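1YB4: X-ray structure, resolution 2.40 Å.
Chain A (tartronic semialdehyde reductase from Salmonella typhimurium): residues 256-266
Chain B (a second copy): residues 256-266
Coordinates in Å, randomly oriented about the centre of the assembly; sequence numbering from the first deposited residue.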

ATOM      1  N   LEU A 256       1.111  -5.718   8.154  1.00 28.39           N
ATOM      2  CA  LEU A 256       2.437  -5.504   7.562  1.00 26.78           C
ATOM      3  C   LEU A 256       2.158  -4.961   6.179  1.00 27.80           C
ATOM      4  O   LEU A 256       2.170  -5.697   5.180  1.00 27.93           O
ATOM      5  CB  LEU A 256       3.212  -6.819   7.465  1.00 25.66           C
ATOM      6  CG  LEU A 256       3.440  -7.550   8.789  1.00 31.40           C
ATOM      7  CD1 LEU A 256       4.200  -8.848   8.539  1.00 30.45           C
ATOM      8  CD2 LEU A 256       4.219  -6.647   9.752  1.00 32.86           C
ATOM      9  N   PRO A 257       1.921  -3.650   6.097  1.00 25.66           N
ATOM     10  CA  PRO A 257       1.620  -3.034   4.811  1.00 25.08           C
ATOM     11  C   PRO A 257       2.708  -3.095   3.762  1.00 24.71           C
ATOM     12  O   PRO A 257       2.445  -3.500   2.638  1.00 28.68           O
ATOM     13  CB  PRO A 257       1.222  -1.613   5.199  1.00 23.78           C
ATOM     14  CG  PRO A 257       2.076  -1.359   6.418  1.00 24.14           C
ATOM     15  CD  PRO A 257       1.996  -2.647   7.174  1.00 23.72           C
ATOM     16  N   ASN A 258       3.932  -2.714   4.088  1.00 25.23           N
ATOM     17  CA  ASN A 258       4.955  -2.767   3.047  1.00 24.07           C
ATOM     18  C   ASN A 258       5.397  -4.195   2.693  1.00 23.62           C
ATOM     19  O   ASN A 258       5.811  -4.460   1.571  1.00 24.33           O
ATOM     20  CB  ASN A 258       6.136  -1.849   3.397  1.00 21.40           C
ATOM     21  CG  ASN A 258       5.781  -0.363   3.227  1.00 23.84           C
ATOM     22  OD1 ASN A 258       4.750  -0.018   2.624  1.00 22.19           O
ATOM     23  ND2 ASN A 258       6.629   0.514   3.743  1.00 17.90           N
ATOM     24  N   THR A 259       5.287  -5.129   3.624  1.00 22.38           N
ATOM     25  CA  THR A 259       5.634  -6.504   3.293  1.00 22.92           C
ATOM     26  C   THR A 259       4.534  -6.973   2.324  1.00 24.12           C
ATOM     27  O   THR A 259       4.813  -7.609   1.311  1.00 23.68           O
ATOM     28  CB  THR A 259       5.651  -7.405   4.559  1.00 25.50           C
ATOM     29  OG1 THR A 259       6.614  -6.897   5.498  1.00 25.67           O
ATOM     30  CG2 THR A 259       6.023  -8.843   4.206  1.00 22.53           C
ATOM     31  N   ALA A 260       3.282  -6.628   2.621  1.00 24.40           N
ATOM     32  CA  ALA A 260       2.178  -7.023   1.758  1.00 25.12           C
ATOM     33  C   ALA A 260       2.442  -6.515   0.345  1.00 26.71           C
ATOM     34  O   ALA A 260       2.346  -7.282  -0.621  1.00 27.07           O
ATOM     35  CB  ALA A 260       0.862  -6.469   2.276  1.00 21.74           C
ATOM     36  N   THR A 261       2.781  -5.233   0.226  1.00 23.47           N
ATOM     37  CA  THR A 261       3.068  -4.646  -1.078  1.00 22.68           C
ATOM     38  C   THR A 261       4.255  -5.317  -1.744  1.00 21.80           C
ATOM     39  O   THR A 261       4.198  -5.630  -2.921  1.00 22.88           O
ATOM     40  CB  THR A 261       3.392  -3.140  -0.989  1.00 23.43           C
ATOM     41  OG1 THR A 261       2.329  -2.452  -0.318  1.00 22.52           O
ATOM     42  CG2 THR A 261       3.564  -2.553  -2.395  1.00 24.38           C
ATOM     43  N   CYS A 262       5.338  -5.528  -1.001  1.00 24.71           N
ATOM     44  CA  CYS A 262       6.522  -6.170  -1.578  1.00 25.27           C
ATOM     45  C   CYS A 262       6.185  -7.493  -2.241  1.00 24.90           C
ATOM     46  O   CYS A 262       6.723  -7.817  -3.301  1.00 21.00           O
ATOM     47  CB  CYS A 262       7.604  -6.390  -0.519  1.00 22.81           C
ATOM     48  SG  CYS A 262       8.624  -4.923  -0.267  1.00 24.79           S
ATOM     49  N   GLN A 263       5.279  -8.250  -1.628  1.00 27.23           N
ATOM     50  CA  GLN A 263       4.889  -9.544  -2.182  1.00 28.78           C
ATOM     51  C   GLN A 263       4.193  -9.307  -3.521  1.00 28.38           C
ATOM     52  O   GLN A 263       4.398 -10.052  -4.480  1.00 28.74           O
ATOM     53  CB  GLN A 263       3.943 -10.273  -1.222  1.00 31.23           C
ATOM     54  CG  GLN A 263       3.503 -11.672  -1.671  1.00 29.17           C
ATOM     55  CD  GLN A 263       4.662 -12.661  -1.727  1.00 33.23           C
ATOM     56  OE1 GLN A 263       5.659 -12.438  -2.421  1.00 32.11           O
ATOM     57  NE2 GLN A 263       4.533 -13.762  -0.995  1.00 33.38           N
ATOM     58  N   GLU A 264       3.382  -8.257  -3.593  1.00 26.82           N
ATOM     59  CA  GLU A 264       2.674  -7.943  -4.831  1.00 27.27           C
ATOM     60  C   GLU A 264       3.639  -7.471  -5.918  1.00 27.24           C
ATOM     61  O   GLU A 264       3.452  -7.780  -7.096  1.00 25.18           O
ATOM     62  CB  GLU A 264       1.604  -6.875  -4.578  1.00 26.71           C
ATOM     63  CG  GLU A 264       0.516  -7.326  -3.634  1.00 29.33           C
ATOM     64  CD  GLU A 264      -0.061  -8.681  -4.019  1.00 28.68           C
ATOM     65  OE1 GLU A 264      -0.600  -8.807  -5.139  1.00 30.76           O
ATOM     66  OE2 GLU A 264       0.028  -9.622  -3.201  1.00 26.89           O
ATOM     67  N   LEU A 265       4.655  -6.708  -5.521  1.00 26.01           N
ATOM     68  CA  LEU A 265       5.649  -6.228  -6.476  1.00 27.43           C
ATOM     69  C   LEU A 265       6.422  -7.440  -7.045  1.00 26.98           C
ATOM     70  O   LEU A 265       6.786  -7.464  -8.225  1.00 25.18           O
ATOM     71  CB  LEU A 265       6.601  -5.234  -5.800  1.00 23.88           C
ATOM     72  CG  LEU A 265       6.028  -3.880  -5.340  1.00 25.78           C
ATOM     73  CD1 LEU A 265       7.093  -3.109  -4.587  1.00 18.92           C
ATOM     74  CD2 LEU A 265       5.552  -3.068  -6.530  1.00 22.52           C
ATOM     75  N   PHE A 266       6.657  -8.446  -6.203  1.00 27.09           N
ATOM     76  CA  PHE A 266       7.333  -9.662  -6.662  1.00 29.39           C
ATOM     77  C   PHE A 266       6.436 -10.360  -7.672  1.00 28.51           C
ATOM     78  O   PHE A 266       6.916 -11.064  -8.555  1.00 30.71           O
ATOM     79  CB  PHE A 266       7.625 -10.631  -5.502  1.00 24.77           C
ATOM     80  CG  PHE A 266       8.888 -10.308  -4.735  1.00 24.27           C
ATOM     81  CD1 PHE A 266       9.976  -9.724  -5.372  1.00 21.09           C
ATOM     82  CD2 PHE A 266       8.991 -10.615  -3.377  1.00 25.63           C
ATOM     83  CE1 PHE A 266      11.136  -9.448  -4.677  1.00 23.34           C
ATOM     84  CE2 PHE A 266      10.156 -10.341  -2.664  1.00 24.77           C
ATOM     85  CZ  PHE A 266      11.228  -9.757  -3.315  1.00 24.98           C
TER
ATOM     86  N   LEU B 256       5.963   5.346  -6.357  1.00 27.61           N
ATOM     87  CA  LEU B 256       6.735   4.986  -5.164  1.00 28.71           C
ATOM     88  C   LEU B 256       5.764   4.479  -4.092  1.00 30.76           C
ATOM     89  O   LEU B 256       5.469   5.169  -3.106  1.00 29.78           O
ATOM     90  CB  LEU B 256       7.526   6.194  -4.639  1.00 28.60           C
ATOM     91  CG  LEU B 256       8.269   7.058  -5.669  1.00 31.07           C
ATOM     92  CD1 LEU B 256       9.358   7.822  -4.951  1.00 33.15           C
ATOM     93  CD2 LEU B 256       8.902   6.212  -6.760  1.00 30.15           C
ATOM     94  N   PRO B 257       5.281   3.235  -4.262  1.00 32.26           N
ATOM     95  CA  PRO B 257       4.332   2.590  -3.351  1.00 30.37           C
ATOM     96  C   PRO B 257       4.660   2.606  -1.875  1.00 29.36           C
ATOM     97  O   PRO B 257       3.778   2.843  -1.066  1.00 33.75           O
ATOM     98  CB  PRO B 257       4.221   1.178  -3.908  1.00 29.02           C
ATOM     99  CG  PRO B 257       5.567   0.957  -4.515  1.00 30.00           C
ATOM    100  CD  PRO B 257       5.839   2.252  -5.206  1.00 28.55           C
ATOM    101  N   ASN B 258       5.907   2.365  -1.501  1.00 27.73           N
ATOM    102  CA  ASN B 258       6.225   2.360  -0.078  1.00 28.56           C
ATOM    103  C   ASN B 258       6.523   3.749   0.530  1.00 28.20           C
ATOM    104  O   ASN B 258       6.397   3.949   1.734  1.00 28.76           O
ATOM    105  CB  ASN B 258       7.339   1.333   0.188  1.00 29.48           C
ATOM    106  CG  ASN B 258       6.833  -0.112   0.053  1.00 30.49           C
ATOM    107  OD1 ASN B 258       5.776  -0.354  -0.527  1.00 32.33           O
ATOM    108  ND2 ASN B 258       7.582  -1.063   0.585  1.00 28.42           N
ATOM    109  N   THR B 259       6.883   4.722  -0.300  1.00 28.10           N
ATOM    110  CA  THR B 259       7.110   6.076   0.200  1.00 22.65           C
ATOM    111  C   THR B 259       5.711   6.650   0.499  1.00 24.75           C
ATOM    112  O   THR B 259       5.506   7.333   1.499  1.00 28.22           O
ATOM    113  CB  THR B 259       7.773   6.988  -0.859  1.00 18.92           C
ATOM    114  OG1 THR B 259       9.064   6.485  -1.209  1.00 20.06           O
ATOM    115  CG2 THR B 259       7.915   8.384  -0.327  1.00 22.29           C
ATOM    116  N   ALA B 260       4.751   6.380  -0.380  1.00 22.61           N
ATOM    117  CA  ALA B 260       3.393   6.885  -0.190  1.00 23.33           C
ATOM    118  C   ALA B 260       2.806   6.331   1.103  1.00 23.35           C
ATOM    119  O   ALA B 260       2.201   7.064   1.882  1.00 22.81           O
ATOM    120  CB  ALA B 260       2.514   6.500  -1.371  1.00 20.39           C
ATOM    121  N   THR B 261       2.986   5.035   1.330  1.00 21.69           N
ATOM    122  CA  THR B 261       2.481   4.422   2.546  1.00 21.34           C
ATOM    123  C   THR B 261       3.181   4.976   3.776  1.00 20.98           C
ATOM    124  O   THR B 261       2.534   5.264   4.763  1.00 21.36           O
ATOM    125  CB  THR B 261       2.668   2.897   2.541  1.00 24.69           C
ATOM    126  OG1 THR B 261       2.003   2.344   1.402  1.00 23.01           O
ATOM    127  CG2 THR B 261       2.080   2.287   3.828  1.00 24.52           C
ATOM    128  N   CYS B 262       4.501   5.118   3.726  1.00 21.39           N
ATOM    129  CA  CYS B 262       5.219   5.658   4.875  1.00 22.40           C
ATOM    130  C   CYS B 262       4.652   7.021   5.243  1.00 22.71           C
ATOM    131  O   CYS B 262       4.538   7.347   6.420  1.00 24.73           O
ATOM    132  CB  CYS B 262       6.727   5.789   4.595  1.00 20.62           C
ATOM    133  SG  CYS B 262       7.643   4.218   4.524  1.00 30.70           S
ATOM    134  N   GLN B 263       4.290   7.823   4.251  1.00 22.17           N
ATOM    135  CA  GLN B 263       3.745   9.137   4.556  1.00 23.41           C
ATOM    136  C   GLN B 263       2.436   8.958   5.337  1.00 25.10           C
ATOM    137  O   GLN B 263       2.181   9.647   6.336  1.00 26.24           O
ATOM    138  CB  GLN B 263       3.513   9.931   3.266  1.00 20.90           C
ATOM    139  CG  GLN B 263       3.050  11.373   3.466  1.00 21.41           C
ATOM    140  CD  GLN B 263       4.086  12.258   4.154  1.00 19.62           C
ATOM    141  OE1 GLN B 263       4.646  11.895   5.182  1.00 21.07           O
ATOM    142  NE2 GLN B 263       4.331  13.429   3.587  1.00 18.57           N
ATOM    143  N   GLU B 264       1.618   8.007   4.907  1.00 25.63           N
ATOM    144  CA  GLU B 264       0.351   7.747   5.588  1.00 25.08           C
ATOM    145  C   GLU B 264       0.588   7.161   6.975  1.00 24.92           C
ATOM    146  O   GLU B 264      -0.158   7.442   7.915  1.00 26.86           O
ATOM    147  CB  GLU B 264      -0.498   6.796   4.766  1.00 23.31           C
ATOM    148  CG  GLU B 264      -0.703   7.264   3.346  1.00 28.98           C
ATOM    149  CD  GLU B 264      -1.212   8.697   3.269  1.00 30.93           C
ATOM    150  OE1 GLU B 264      -2.159   9.027   4.023  1.00 32.45           O
ATOM    151  OE2 GLU B 264      -0.664   9.479   2.452  1.00 28.72           O
ATOM    152  N   LEU B 265       1.614   6.333   7.105  1.00 23.70           N
ATOM    153  CA  LEU B 265       1.933   5.761   8.403  1.00 27.06           C
ATOM    154  C   LEU B 265       2.287   6.911   9.360  1.00 27.75           C
ATOM    155  O   LEU B 265       1.867   6.905  10.524  1.00 29.81           O
ATOM    156  CB  LEU B 265       3.082   4.755   8.265  1.00 24.83           C
ATOM    157  CG  LEU B 265       2.638   3.458   7.564  1.00 27.33           C
ATOM    158  CD1 LEU B 265       3.835   2.560   7.250  1.00 22.63           C
ATOM    159  CD2 LEU B 265       1.649   2.726   8.452  1.00 21.66           C
ATOM    160  N   PHE B 266       3.036   7.900   8.863  1.00 25.96           N
ATOM    161  CA  PHE B 266       3.391   9.071   9.656  1.00 24.77           C
ATOM    162  C   PHE B 266       2.138   9.874  10.025  1.00 28.46           C
ATOM    163  O   PHE B 266       2.081  10.487  11.096  1.00 28.63           O
ATOM    164  CB  PHE B 266       4.370   9.981   8.900  1.00 23.49           C
ATOM    165  CG  PHE B 266       5.818   9.554   9.009  1.00 22.78           C
ATOM    166  CD1 PHE B 266       6.335   9.091  10.219  1.00 23.40           C
ATOM    167  CD2 PHE B 266       6.667   9.628   7.910  1.00 22.17           C
ATOM    168  CE1 PHE B 266       7.677   8.707  10.328  1.00 24.24           C
ATOM    169  CE2 PHE B 266       8.018   9.246   8.008  1.00 23.38           C
ATOM    170  CZ  PHE B 266       8.519   8.785   9.216  1.00 21.79           C
TER
HETATM  171  O   HOH W   1       2.830  -0.131   0.998  1.00 39.71           O

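No direct hydrogen bond joins these two helices; the polar link between them is a single water held between the two threonine hydroxyls. Water 1 donates to A:Asn258 OD1 at 2.5 Å and hydrogen-bonds to the hydroxyls of both threonines, A:Thr261 OG1 at 2.7 Å and B:Thr261 OG1 at 2.6 Å, so that it spans the two chains. The two asparagines meet with like atoms facing: A:Asn258 OD1 and B:Asn258 OD1 lie 3.3 Å apart, two acceptors with no hydrogen between them.

The helices, residues 257-266 in each copy, run nearly antiparallel at 164°, with axes 10.2 Å apart at closest approach. They come nearest at the asparagines, where A:Asn258 CA and B:Asn258 CA are 6.1 Å apart, and the contacts made by 257, 258, 261, 262 and 265 recur in nearly symmetric form in the two chains. Both asparagines point toward the opposite helix with chi1 in m, and they carry the largest covered areas, 79 and 76 Å² of the 360 Å² buried in total. The closest approach between them is A:Asn258 CB to B:Asn258 ND2, 3.3 Å. The amide then reaches across to the other helix, with A:Asn258 OD1 3.6 Å from B:Thr261 CB and B:Asn258 OD1 3.6 Å from A:Thr261 CG2. The amide nitrogens extend to the cysteines, A:Asn258 ND2 lying 3.9 Å from B:Cys262 SG and B:Asn258 ND2 4.1 Å from A:Cys262 SG; both cysteines point sideways and lose only about 10 Å² each.

Threonine suits position 261 because it presents two kinds of surface. Its hydroxyl meets the water, while its methyl packs on proline: A:Thr261 CG2 to B:Pro257 CB is 4.1 Å, and B:Thr261 CG2 to A:Pro257 CB is 4.2 Å. Each hydroxyl also lies near the carbonyl one turn back, A:Thr261 OG1 to A:Pro257 O and B:Thr261 OG1 to B:Pro257 O, 3.1 Å each.

Apolar contacts flank the asparagines and the water. A:Leu265 CD1 approaches B:Pro257 CG at 4.3 Å, and A:Pro257 CG approaches B:Leu265 CD1 at 4.4 Å. Proline fits the first turn, where its nitrogen has no hydrogen to give and the helix needs none there, and its ring offers a compact surface to the leucine of the other helix. A:Thr259 and B:Thr259, by contrast, point away, and their OG1 atoms hydrogen-bond elsewhere in the structure.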